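Local atomic coordinates of Atg1 tMIT (Kluyveromyces marxianus, PDB entry 4P1N), a protein that probably acts, as the Atg1-type serine/threonine protein kinase to which this tandem MIT region belongs, in autophagosome formation and in cytoplasm-to-vacuole transport. Residues B[246-249]-B[250-254]; B[263-266]-B[267-270]. All coordinates share one frame; numbering follows the deposited sequence.

Interaction 1 of 2, residues B[246-249]-B[250-254]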
loop_
_atom_site.group_PDB
_atom_site.type_symbol
_atom_site.label_atom_id
_atom_site.label_comp_id
_atom_site.label_asym_id
_atom_site.label_seq_id
_atom_site.Cartn_x
_atom_site.Cartn_y
_atom_site.Cartn_z
ATOM N N THR B 246 -12.231 -21.441 13.722
ATOM C CA THR B 246 -13.320 -20.477 13.704
ATOM C C THR B 246 -14.061 -20.599 15.015
ATOM O O THR B 246 -14.287 -21.687 15.522
ATOM C CB THR B 246 -14.285 -20.681 12.535
ATOM O OG1 THR B 246 -13.536 -20.621 11.318
ATOM C CG2 THR B 246 -15.345 -19.580 12.516
ATOM N N SER B 247 -14.388 -19.452 15.567
ATOM C CA SER B 247 -14.952 -19.325 16.896
ATOM C C SER B 247 -16.451 -19.045 16.821
ATOM O O SER B 247 -17.155 -19.096 17.826
ATOM C CB SER B 247 -14.251 -18.149 17.588
ATOM O OG SER B 247 -14.766 -17.988 18.895
ATOM N N LEU B 248 -16.911 -18.681 15.630
ATOM C CA LEU B 248 -18.302 -18.415 15.376
ATOM C C LEU B 248 -19.018 -19.754 15.296
ATOM O O LEU B 248 -18.447 -20.719 14.779
ATOM C CB LEU B 248 -18.472 -17.700 14.036
ATOM C CG LEU B 248 -17.879 -16.291 13.861
ATOM C CD1 LEU B 248 -17.754 -15.952 12.387
ATOM C CD2 LEU B 248 -18.737 -15.251 14.543
ATOM N N ASP B 249 -20.252 -19.802 15.789
ATOM C CA ASP B 249 -21.142 -20.931 15.499
ATOM C C ASP B 249 -22.013 -20.649 14.273
ATOM O O ASP B 249 -21.981 -19.554 13.711
ATOM C CB ASP B 249 -21.966 -21.337 16.731
ATOM C CG ASP B 249 -23.178 -20.435 16.992
ATOM O OD1 ASP B 249 -23.830 -19.941 16.042
ATOM O OD2 ASP B 249 -23.521 -20.263 18.183
ATOM N N GLU B 250 -22.777 -21.659 13.863
ATOM C CA GLU B 250 -23.560 -21.595 12.631
ATOM C C GLU B 250 -24.659 -20.536 12.658
ATOM O O GLU B 250 -24.939 -19.913 11.634
ATOM C CB GLU B 250 -24.187 -22.959 12.314
ATOM C CG GLU B 250 -24.649 -23.089 10.868
ATOM C CD GLU B 250 -23.502 -22.895 9.891
ATOM O OE1 GLU B 250 -22.394 -23.411 10.173
ATOM O OE2 GLU B 250 -23.701 -22.210 8.858
ATOM N N SER B 251 -25.306 -20.359 13.811
ATOM C CA SER B 251 -26.356 -19.339 13.946
ATOM C C SER B 251 -25.750 -17.943 13.877
ATOM O O SER B 251 -26.410 -17.000 13.464
ATOM C CB SER B 251 -27.154 -19.518 15.251
ATOM O OG SER B 251 -26.360 -19.158 16.375
ATOM N N ASP B 252 -24.489 -17.805 14.268
ATOM C CA ASP B 252 -23.788 -16.535 14.093
ATOM C C ASP B 252 -23.583 -16.266 12.614
ATOM O O ASP B 252 -23.908 -15.177 12.122
ATOM C CB ASP B 252 -22.436 -16.551 14.773
ATOM C CG ASP B 252 -22.528 -16.705 16.254
ATOM O OD1 ASP B 252 -23.496 -16.203 16.834
ATOM O OD2 ASP B 252 -21.600 -17.305 16.834
ATOM N N LYS B 253 -23.059 -17.262 11.906
ATOM C CA LYS B 253 -22.821 -17.133 10.476
ATOM C C LYS B 253 -24.110 -16.820 9.715
ATOM O O LYS B 253 -24.129 -15.988 8.806
ATOM C CB LYS B 253 -22.186 -18.402 9.929
ATOM C CG LYS B 253 -20.693 -18.513 10.219
ATOM C CD LYS B 253 -20.189 -19.923 9.955
ATOM C CE LYS B 253 -19.112 -20.315 10.944
ATOM N NZ LYS B 253 -18.819 -21.764 10.881
ATOM N N GLU B 254 -25.191 -17.472 10.102
ATOM C CA GLU B 254 -26.487 -17.214 9.474
ATOM C C GLU B 254 -27.014 -15.799 9.785
ATOM O O GLU B 254 -27.534 -15.129 8.913
ATOM C CB GLU B 254 -27.500 -18.303 9.871
ATOM C CG GLU B 254 -28.873 -18.161 9.225
ATOM C CD GLU B 254 -28.812 -17.821 7.737
ATOM O OE1 GLU B 254 -27.912 -18.334 7.026
ATOM O OE2 GLU B 254 -29.672 -17.032 7.279
#
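D249 and D252 form a capping box at the start of helix 250-273, with D249 as the N-cap, within the second MIT domain. Their side chains cross at about a right angle, yet the two carboxylates end up stacked, their planes only 7° apart. Each of the pair accepts the other's backbone N-H. D252 N meets D249 OD1 at 2.9 Å, nearly along the C-O axis of that oxygen. In return, D249 N donates over 3.0 Å to D252 OD2, arriving on its anti side and well out of the carboxylate plane. The first torsion of D249 (chi1 79°) sets CG between its own N and carbonyl carbon, which carries OD1 forward to the start of the first helical turn. There OD1 takes a second bond, from S251 OG at 2.7 Å, on the syn side and close to the plane, so two donors grip one oxygen.

The stacking brings like charges near each other, D249 OD1 lying 3.5 Å from D252 OD2. The N-H groups of the helix start probably offset this repulsion. Both oxygens of the buried D252 also accept hydrogen bonds from the backbone of another protein's chain, so the cap sits at an interface.

Outside the box, L248 crosses D252 obliquely, its CD2 coming 3.9 Å from D252 CB, while L248 also packs on E185 of helix 184-204 and on an apolar side chain of the other protein. K253 runs back toward the loop and meets T246 tip to tip, K253 CE standing 4.1 Å from T246 CG2. The base of that lysine is fixed by the first regular helical bond, K253 N to D249 O, 3.1 Å long and in the carbonyl plane.

Interaction 2 of 2, residues B[263-266]-B[267-270]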
loop_
_atom_site.group_PDB
_atom_site.type_symbol
_atom_site.label_atom_id
_atom_site.label_comp_id
_atom_site.label_asym_id
_atom_site.label_seq_id
_atom_site.Cartn_x
_atom_site.Cartn_y
_atom_site.Cartn_z
ATOM N N ILE B 263 -27.575 -5.067 4.222
ATOM C CA ILE B 263 -26.675 -3.943 3.966
ATOM C C ILE B 263 -26.415 -3.814 2.472
ATOM O O ILE B 263 -26.478 -2.709 1.932
ATOM C CB ILE B 263 -25.359 -4.021 4.756
ATOM C CG1 ILE B 263 -25.645 -3.906 6.249
ATOM C CG2 ILE B 263 -24.454 -2.849 4.408
ATOM C CD1 ILE B 263 -24.572 -4.507 7.132
ATOM N N ALA B 264 -26.149 -4.924 1.793
ATOM C CA ALA B 264 -25.950 -4.871 0.345
ATOM C C ALA B 264 -27.193 -4.274 -0.329
ATOM O O ALA B 264 -27.093 -3.475 -1.271
ATOM C CB ALA B 264 -25.676 -6.253 -0.223
ATOM N N ASN B 265 -28.359 -4.649 0.158
ATOM C CA ASN B 265 -29.594 -4.161 -0.465
ATOM C C ASN B 265 -29.793 -2.675 -0.201
ATOM O O ASN B 265 -30.208 -1.951 -1.081
ATOM C CB ASN B 265 -30.792 -5.017 -0.067
ATOM C CG ASN B 265 -30.849 -6.314 -0.859
ATOM O OD1 ASN B 265 -30.527 -6.342 -2.059
ATOM N ND2 ASN B 265 -31.231 -7.405 -0.191
ATOM N N ARG B 266 -29.406 -2.219 0.980
ATOM C CA ARG B 266 -29.409 -0.799 1.285
ATOM C C ARG B 266 -28.466 -0.042 0.347
ATOM O O ARG B 266 -28.805 1.022 -0.167
ATOM C CB ARG B 266 -28.978 -0.610 2.730
ATOM C CG ARG B 266 -29.139 0.770 3.312
ATOM C CD ARG B 266 -30.585 1.227 3.363
ATOM N NE ARG B 266 -30.809 2.238 2.337
ATOM C CZ ARG B 266 -31.938 2.399 1.658
ATOM N NH1 ARG B 266 -32.992 1.611 1.872
ATOM N NH2 ARG B 266 -31.995 3.363 0.746
ATOM N N LEU B 267 -27.280 -0.601 0.126
ATOM C CA LEU B 267 -26.305 0.014 -0.760
ATOM C C LEU B 267 -26.820 0.104 -2.219
ATOM O O LEU B 267 -26.642 1.127 -2.885
ATOM C CB LEU B 267 -24.970 -0.730 -0.672
ATOM C CG LEU B 267 -23.866 -0.297 -1.630
ATOM C CD1 LEU B 267 -23.517 1.172 -1.508
ATOM C CD2 LEU B 267 -22.628 -1.130 -1.413
ATOM N N LYS B 268 -27.460 -0.951 -2.712
ATOM C CA LYS B 268 -28.029 -0.932 -4.070
ATOM C C LYS B 268 -29.127 0.121 -4.224
ATOM O O LYS B 268 -29.206 0.837 -5.246
ATOM C CB LYS B 268 -28.596 -2.304 -4.430
ATOM C CG LYS B 268 -27.526 -3.361 -4.634
ATOM C CD LYS B 268 -28.144 -4.693 -5.012
ATOM C CE LYS B 268 -27.079 -5.767 -5.151
ATOM N NZ LYS B 268 -27.676 -7.128 -5.151
ATOM N N ALA B 269 -30.001 0.206 -3.230
ATOM C CA ALA B 269 -31.066 1.234 -3.242
ATOM C C ALA B 269 -30.444 2.614 -3.307
ATOM O O ALA B 269 -30.818 3.460 -4.124
ATOM C CB ALA B 269 -31.922 1.128 -1.993
ATOM N N LEU B 270 -29.475 2.844 -2.437
ATOM C CA LEU B 270 -28.782 4.113 -2.425
ATOM C C LEU B 270 -28.143 4.425 -3.787
ATOM O O LEU B 270 -28.211 5.547 -4.276
ATOM C CB LEU B 270 -27.714 4.092 -1.350
ATOM C CG LEU B 270 -27.168 5.393 -0.769
ATOM C CD1 LEU B 270 -25.643 5.381 -0.873
ATOM C CD2 LEU B 270 -27.746 6.688 -1.327
#
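R266 and A269 carry the side-chain contact in this part of helix 250-273, a straightforward alpha-helical segment toward the C-terminal end of that helix, in the second MIT domain.

The backbone hydrogen bonds are of the i to i+4 kind. L267 N, K268 N, A269 N and L270 N donate in turn to the carbonyl oxygens of I263, A264, N265 and R266. The N-H to acceptor angles, from 160° to 167°, are the evidence for regular helix throughout; L267 N to I263 O, for instance, spans 2.9 Å.

The side-chain packing is sparser. R266 sends CG anti to its N (chi1 -170°), and bends at chi2 and chi3 then bring the guanidinium round, so that the methyl of A269 lies over one of its faces. The nearest approach of these two side chains is A269 CB to R266 NH2, 3.5 Å. N265 and K268 slant across each other more loosely, with K268 CD 4.1 Å from N265 OD1. The aliphatic base of K268 also lies along the helix wall, its CG 3.4 Å from A264 O.

The charged contact of R266 is a salt bridge from NH2 to E203 OE1, tying this helix to helix 184-204. R266 also packs on Y216 of helix 209-227 and on an apolar side chain of another protein's chain, while I263 touches L220 and L223 of helix 209-227. A leucine in place of R266 would probably leave E203 without this charge partner and take away the flat group that lies against the methyl of A269.

The side chain of L270 ends beside Y209 and E203, while its CB stays 3.5 Å from R266 O.

How the interactions relate
Both interactions belong to helix 250-273, with interaction 1 at its N-terminal start and interaction 2 farther on; their centres are 24 Å apart and their nearest atoms about 11 Å, so they do not touch. Each is partly buried, and each mixes buried residues with exposed ones. Their chemistry follows position: at the helix start, side-chain carboxylates take up backbone N-H groups alongside the first main-chain bond, whereas in 263-270 main-chain carbonyls take up the N-H groups four residues on. Another protein's chain hydrogen-bonds to interaction 1; at interaction 2 the contacts with such a chain are packing ones. Both face helix 184-204, interaction 1 through L248 and E185, interaction 2 through an arginine-glutamate salt bridge.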